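Local atomic coordinates of TerD domain-containing protein (Streptomyces coelicolor A3, PDB entry 2QZ7), a protein that is of unknown function but belongs to the TerD family associated with tellurium resistance and binds sodium ions in the crystal. Residues P60-Q65 against R69-T74; F158-N161 against A165-F168. All coordinates share one frame; numbering follows the deposited sequence.

Interaction 1: P60-Q65 against R69-T74; sequences PVYVVQ and RSPDGT
Tyr62 reaches from the edge strand 62-64 across to the loop 69-74. At the start, Tyr62 CB lies 4.0 Å from Pro71 CD. With chi1 at 56°, CG sits between the backbone N and the carbonyl carbon, which swings the ring over to the proline. Pro71 CD then rests over the middle of one ring face, 3.4 Å from the Tyr62 centroid and only 11° off the normal, a clear CH-pi contact; Pro71 CG adds a second touch at CD2. Farther out, Tyr62 CE1 meets Ser70 CB obliquely at 3.7 Å. Val64 CG2, in the plane of the ring at its edge, packs against the same Ser70 CB. At the tip, Tyr62 OH donates a very short hydrogen bond of 2.5 Å to Asp72 OD2, with the carboxylate plane turned 80° from the ring.

Ser70 to Gly73 form a type I beta turn, closed by a weak backbone bond, in the loop that carries the chain from strand 62-64 to strand 75-77 in the other sheet. An Asx turn overlaps it: Asp72 OD1 accepts from Thr74 N at 2.9 Å, and Thr74 OG1 donates to the same oxygen at 2.6 Å. Both donors come from one face of the carboxylate plane. OD1 is thus held within the loop while OD2 takes the tyrosine, and together these bonds restrict the rotation of the group. Nearer the backbones, a water donates to both Val63 O and Arg69 O, bridging carbonyl oxygens that are 4.4 Å apart.

Interaction 2: F158-N161 against A165-F168; sequences FTRN and AWEF
Arg160 lies over one face of the Trp166 indole: its CG is 3.6 Å from the centroid of the six-membered ring and 13° off the normal, which makes a CH-pi contact. The guanidinium follows the aliphatic chain across the indole without stacking flat, since the two planes are 50° apart; Trp166 CZ2 meets one guanidinium face near its rim, 3.3 Å from Arg160 NE. At the edge of the indole, near its plane, comes the carbonyl of Phe158, with Phe158 O 3.5 Å from Trp166 CZ3. Phe158 CE1 in turn touches the edge of the Phe168 ring, at CD1. An extended chain from CG to NE carries the arginine head along the indole to backbone carbonyls: NE donates to Ile104 O, NH1 to Gly164 O and NH2 to Ser101 O, so three bonds fix its rotation.

The two segments are the loop-proximal ends of the strands of a beta hairpin, 152-160 and 166-175; the axes of 158-160 and 166-168 run antiparallel, 145° apart. Arg160 with Trp166 and Phe158 with Phe168 are non-hydrogen-bonded pairs on one face of the sheet, while Thr159 and Glu167, the hydrogen-bonded pair between them, point to the other. Thr159 N reaches Glu167 O at 3.1 Å, in the carbonyl plane, and Glu167 N returns a bond of 2.8 Å to Thr159 O. Toward the connecting loop, Asn161 N donates to Ala165 O at 2.6 Å, tilted from the carbonyl plane. Between these bonds, CA-H...O contacts fill in, as from Phe158 CA to Glu167 O at 3.2 Å.

In the fold
Both interactions reach the same five-stranded antiparallel sheet, at its two outermost strands: 62-64 carries interaction 1 and 166-175 interaction 2. Their centres lie 18 Å apart and the nearest atoms stay about 9 Å apart, so they do not meet. Each is partly buried and bridges only three intervening residues, yet the means differ. Interaction 2 pairs neighbouring strands by regular backbone bonds and buries 539 Å², whereas interaction 1 sets a strand against an irregular loop, burying 260 Å² and relying on one tyrosine-carboxylate bond, a CH-pi contact and a bridging water. Leu100 is a common neighbour, touched by Tyr62 and Asp72 from one contact and by Trp166 from the other.

Interaction 1: P60-Q65 against R69-T74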
loop_
_atom_site.group_PDB
_atom_site.type_symbol
_atom_site.label_atom_id
_atom_site.label_comp_id
_atom_site.label_asym_id
_atom_site.label_seq_id
_atom_site.Cartn_x
_atom_site.Cartn_y
_atom_site.Cartn_z
ATOM N N PRO A 60 -2.876 6.328 -12.548
ATOM C CA PRO A 60 -1.957 5.219 -12.409
ATOM C C PRO A 60 -1.646 4.599 -13.775
ATOM O O PRO A 60 -2.530 4.531 -14.634
ATOM C CB PRO A 60 -2.750 4.198 -11.572
ATOM C CG PRO A 60 -3.788 4.955 -10.868
ATOM C CD PRO A 60 -4.095 6.161 -11.717
ATOM N N VAL A 61 -0.408 4.117 -13.946
ATOM C CA VAL A 61 -0.044 3.348 -15.147
ATOM C C VAL A 61 -0.629 1.947 -14.910
ATOM O O VAL A 61 -1.226 1.339 -15.805
ATOM C CB VAL A 61 1.489 3.277 -15.364
ATOM C CG1 VAL A 61 1.832 2.336 -16.523
ATOM C CG2 VAL A 61 2.079 4.739 -15.632
ATOM N N TYR A 62 -0.502 1.441 -13.684
ATOM C CA TYR A 62 -1.253 0.231 -13.348
ATOM C C TYR A 62 -1.430 0.114 -11.849
ATOM O O TYR A 62 -0.753 0.804 -11.095
ATOM C CB TYR A 62 -0.554 -1.036 -13.937
ATOM C CG TYR A 62 0.880 -1.239 -13.535
ATOM C CD1 TYR A 62 1.199 -1.770 -12.273
ATOM C CD2 TYR A 62 1.938 -0.927 -14.425
ATOM C CE1 TYR A 62 2.516 -1.976 -11.883
ATOM C CE2 TYR A 62 3.262 -1.116 -14.046
ATOM C CZ TYR A 62 3.551 -1.644 -12.787
ATOM O OH TYR A 62 4.857 -1.842 -12.411
ATOM N N VAL A 63 -2.325 -0.793 -11.433
ATOM C CA VAL A 63 -2.645 -1.024 -10.038
ATOM C C VAL A 63 -2.170 -2.429 -9.696
ATOM O O VAL A 63 -2.282 -3.357 -10.531
ATOM C CB VAL A 63 -4.221 -0.895 -9.780
ATOM C CG1 VAL A 63 -4.626 -1.314 -8.301
ATOM C CG2 VAL A 63 -4.716 0.533 -10.167
ATOM N N VAL A 64 -1.589 -2.597 -8.496
ATOM C CA VAL A 64 -1.103 -3.897 -8.076
ATOM C C VAL A 64 -1.813 -4.236 -6.754
ATOM O O VAL A 64 -1.864 -3.407 -5.840
ATOM C CB VAL A 64 0.469 -3.981 -7.869
ATOM C CG1 VAL A 64 0.909 -5.429 -7.502
ATOM C CG2 VAL A 64 1.260 -3.520 -9.126
ATOM N N GLN A 65 -2.376 -5.431 -6.678
ATOM C CA GLN A 65 -3.035 -5.921 -5.444
ATOM C C GLN A 65 -3.224 -7.435 -5.584
ATOM O O GLN A 65 -2.754 -7.996 -6.563
ATOM C CB GLN A 65 -4.376 -5.207 -5.154
ATOM C CG GLN A 65 -5.428 -5.365 -6.234
ATOM C CD GLN A 65 -6.644 -4.478 -6.027
ATOM O OE1 GLN A 65 -6.553 -3.429 -5.447
ATOM N NE2 GLN A 65 -7.785 -4.901 -6.557
ATOM N N ARG A 69 -1.814 -8.675 -10.873
ATOM C CA ARG A 69 -0.340 -8.611 -10.869
ATOM C C ARG A 69 0.191 -7.377 -11.659
ATOM O O ARG A 69 -0.529 -6.825 -12.527
ATOM C CB ARG A 69 0.309 -9.899 -11.416
ATOM C CG ARG A 69 -0.112 -11.172 -10.690
ATOM C CD ARG A 69 0.866 -12.354 -10.967
ATOM N NE ARG A 69 1.022 -12.495 -12.399
ATOM C CZ ARG A 69 0.139 -13.092 -13.203
ATOM N NH1 ARG A 69 -0.993 -13.671 -12.731
ATOM N NH2 ARG A 69 0.410 -13.144 -14.496
ATOM N N SER A 70 1.417 -6.947 -11.345
ATOM C CA SER A 70 2.107 -5.951 -12.168
ATOM C C SER A 70 2.308 -6.531 -13.581
ATOM O O SER A 70 2.591 -7.714 -13.720
ATOM C CB SER A 70 3.435 -5.588 -11.523
ATOM O OG SER A 70 4.316 -6.692 -11.595
ATOM N N PRO A 71 2.079 -5.733 -14.641
ATOM C CA PRO A 71 2.221 -6.334 -15.970
ATOM C C PRO A 71 3.672 -6.620 -16.377
ATOM O O PRO A 71 3.913 -7.331 -17.333
ATOM C CB PRO A 71 1.595 -5.281 -16.912
ATOM C CG PRO A 71 1.655 -4.004 -16.198
ATOM C CD PRO A 71 1.596 -4.349 -14.702
ATOM N N ASP A 72 4.611 -6.077 -15.614
ATOM C CA ASP A 72 6.008 -6.070 -15.985
ATOM C C ASP A 72 6.747 -7.094 -15.145
ATOM O O ASP A 72 7.937 -7.293 -15.332
ATOM C CB ASP A 72 6.593 -4.654 -15.786
ATOM C CG ASP A 72 6.278 -4.075 -14.395
ATOM O OD1 ASP A 72 6.157 -4.866 -13.440
ATOM O OD2 ASP A 72 6.166 -2.833 -14.245
ATOM N N GLY A 73 6.038 -7.732 -14.207
ATOM C CA GLY A 73 6.625 -8.756 -13.327
ATOM C C GLY A 73 7.568 -8.249 -12.242
ATOM O O GLY A 73 8.283 -9.017 -11.623
ATOM N N THR A 74 7.580 -6.949 -11.992
ATOM C CA THR A 74 8.574 -6.374 -11.084
ATOM C C THR A 74 8.110 -6.309 -9.653
ATOM O O THR A 74 8.912 -5.984 -8.770
ATOM C CB THR A 74 8.930 -4.952 -11.498
ATOM O OG1 THR A 74 7.731 -4.166 -11.431
ATOM C CG2 THR A 74 9.496 -4.956 -12.903
HETATM O O HOH W 1 -1.828 -4.519 -12.789
#

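Interaction 2: F158-N161 against A165-F168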
loop_
_atom_site.group_PDB
_atom_site.type_symbol
_atom_site.label_atom_id
_atom_site.label_comp_id
_atom_site.label_asym_id
_atom_site.label_seq_id
_atom_site.Cartn_x
_atom_site.Cartn_y
_atom_site.Cartn_z
ATOM N N PHE A 158 7.731 5.901 -3.271
ATOM C CA PHE A 158 9.048 5.759 -3.888
ATOM C C PHE A 158 9.082 6.617 -5.158
ATOM O O PHE A 158 8.138 6.596 -5.968
ATOM C CB PHE A 158 9.383 4.290 -4.185
ATOM C CG PHE A 158 9.070 3.357 -3.026
ATOM C CD1 PHE A 158 9.962 3.221 -1.967
ATOM C CD2 PHE A 158 7.881 2.658 -2.997
ATOM C CE1 PHE A 158 9.655 2.392 -0.871
ATOM C CE2 PHE A 158 7.566 1.775 -1.935
ATOM C CZ PHE A 158 8.449 1.676 -0.857
ATOM N N THR A 159 10.147 7.415 -5.296
ATOM C CA THR A 159 10.339 8.298 -6.449
ATOM C C THR A 159 11.798 8.222 -6.882
ATOM O O THR A 159 12.686 7.952 -6.055
ATOM C CB THR A 159 9.948 9.792 -6.152
ATOM O OG1 THR A 159 10.694 10.274 -5.040
ATOM C CG2 THR A 159 8.473 9.929 -5.830
ATOM N N ARG A 160 12.043 8.442 -8.175
ATOM C CA ARG A 160 13.408 8.490 -8.724
ATOM C C ARG A 160 14.111 9.860 -8.564
ATOM O O ARG A 160 13.501 10.938 -8.710
ATOM C CB ARG A 160 13.424 8.137 -10.224
ATOM C CG ARG A 160 12.975 6.723 -10.602
ATOM C CD ARG A 160 13.145 6.524 -12.124
ATOM N NE ARG A 160 12.707 5.204 -12.586
ATOM C CZ ARG A 160 13.513 4.141 -12.639
ATOM N NH1 ARG A 160 14.771 4.261 -12.254
ATOM N NH2 ARG A 160 13.071 2.959 -13.057
ATOM N N ASN A 161 15.414 9.788 -8.293
ATOM C CA ASN A 161 16.320 10.938 -8.357
ATOM C C ASN A 161 16.477 11.537 -9.744
ATOM O O ASN A 161 15.950 11.024 -10.736
ATOM C CB ASN A 161 17.718 10.544 -7.848
ATOM C CG ASN A 161 17.931 10.930 -6.394
ATOM O OD1 ASN A 161 17.025 11.470 -5.756
ATOM N ND2 ASN A 161 19.127 10.681 -5.870
ATOM N N ALA A 165 18.115 7.089 -9.141
ATOM C CA ALA A 165 17.982 6.237 -7.951
ATOM C C ALA A 165 16.668 6.484 -7.203
ATOM O O ALA A 165 16.238 7.634 -7.047
ATOM C CB ALA A 165 19.161 6.415 -7.019
ATOM N N TRP A 166 16.068 5.382 -6.750
ATOM C CA TRP A 166 14.859 5.364 -5.935
ATOM C C TRP A 166 15.037 5.773 -4.490
ATOM O O TRP A 166 15.896 5.252 -3.786
ATOM C CB TRP A 166 14.237 3.965 -5.960
ATOM C CG TRP A 166 13.714 3.616 -7.302
ATOM C CD1 TRP A 166 14.362 2.906 -8.255
ATOM C CD2 TRP A 166 12.437 3.997 -7.870
ATOM N NE1 TRP A 166 13.567 2.799 -9.383
ATOM C CE2 TRP A 166 12.387 3.464 -9.172
ATOM C CE3 TRP A 166 11.337 4.726 -7.395
ATOM C CZ2 TRP A 166 11.292 3.660 -10.022
ATOM C CZ3 TRP A 166 10.246 4.903 -8.215
ATOM C CH2 TRP A 166 10.223 4.372 -9.519
ATOM N N GLU A 167 14.165 6.672 -4.050
ATOM C CA GLU A 167 14.145 7.136 -2.673
ATOM C C GLU A 167 12.793 6.891 -2.028
ATOM O O GLU A 167 11.782 6.806 -2.713
ATOM C CB GLU A 167 14.554 8.612 -2.602
ATOM C CG GLU A 167 15.982 8.776 -2.988
ATOM C CD GLU A 167 16.416 10.210 -3.196
ATOM O OE1 GLU A 167 15.562 11.099 -3.418
ATOM O OE2 GLU A 167 17.627 10.432 -3.151
ATOM N N PHE A 168 12.805 6.730 -0.705
ATOM C CA PHE A 168 11.617 6.466 0.062
ATOM C C PHE A 168 11.175 7.743 0.761
ATOM O O PHE A 168 11.992 8.553 1.170
ATOM C CB PHE A 168 11.900 5.337 1.076
ATOM C CG PHE A 168 11.045 5.384 2.305
ATOM C CD1 PHE A 168 9.778 4.817 2.317
ATOM C CD2 PHE A 168 11.535 5.961 3.475
ATOM C CE1 PHE A 168 9.013 4.843 3.472
ATOM C CE2 PHE A 168 10.763 5.995 4.631
ATOM C CZ PHE A 168 9.509 5.449 4.624
#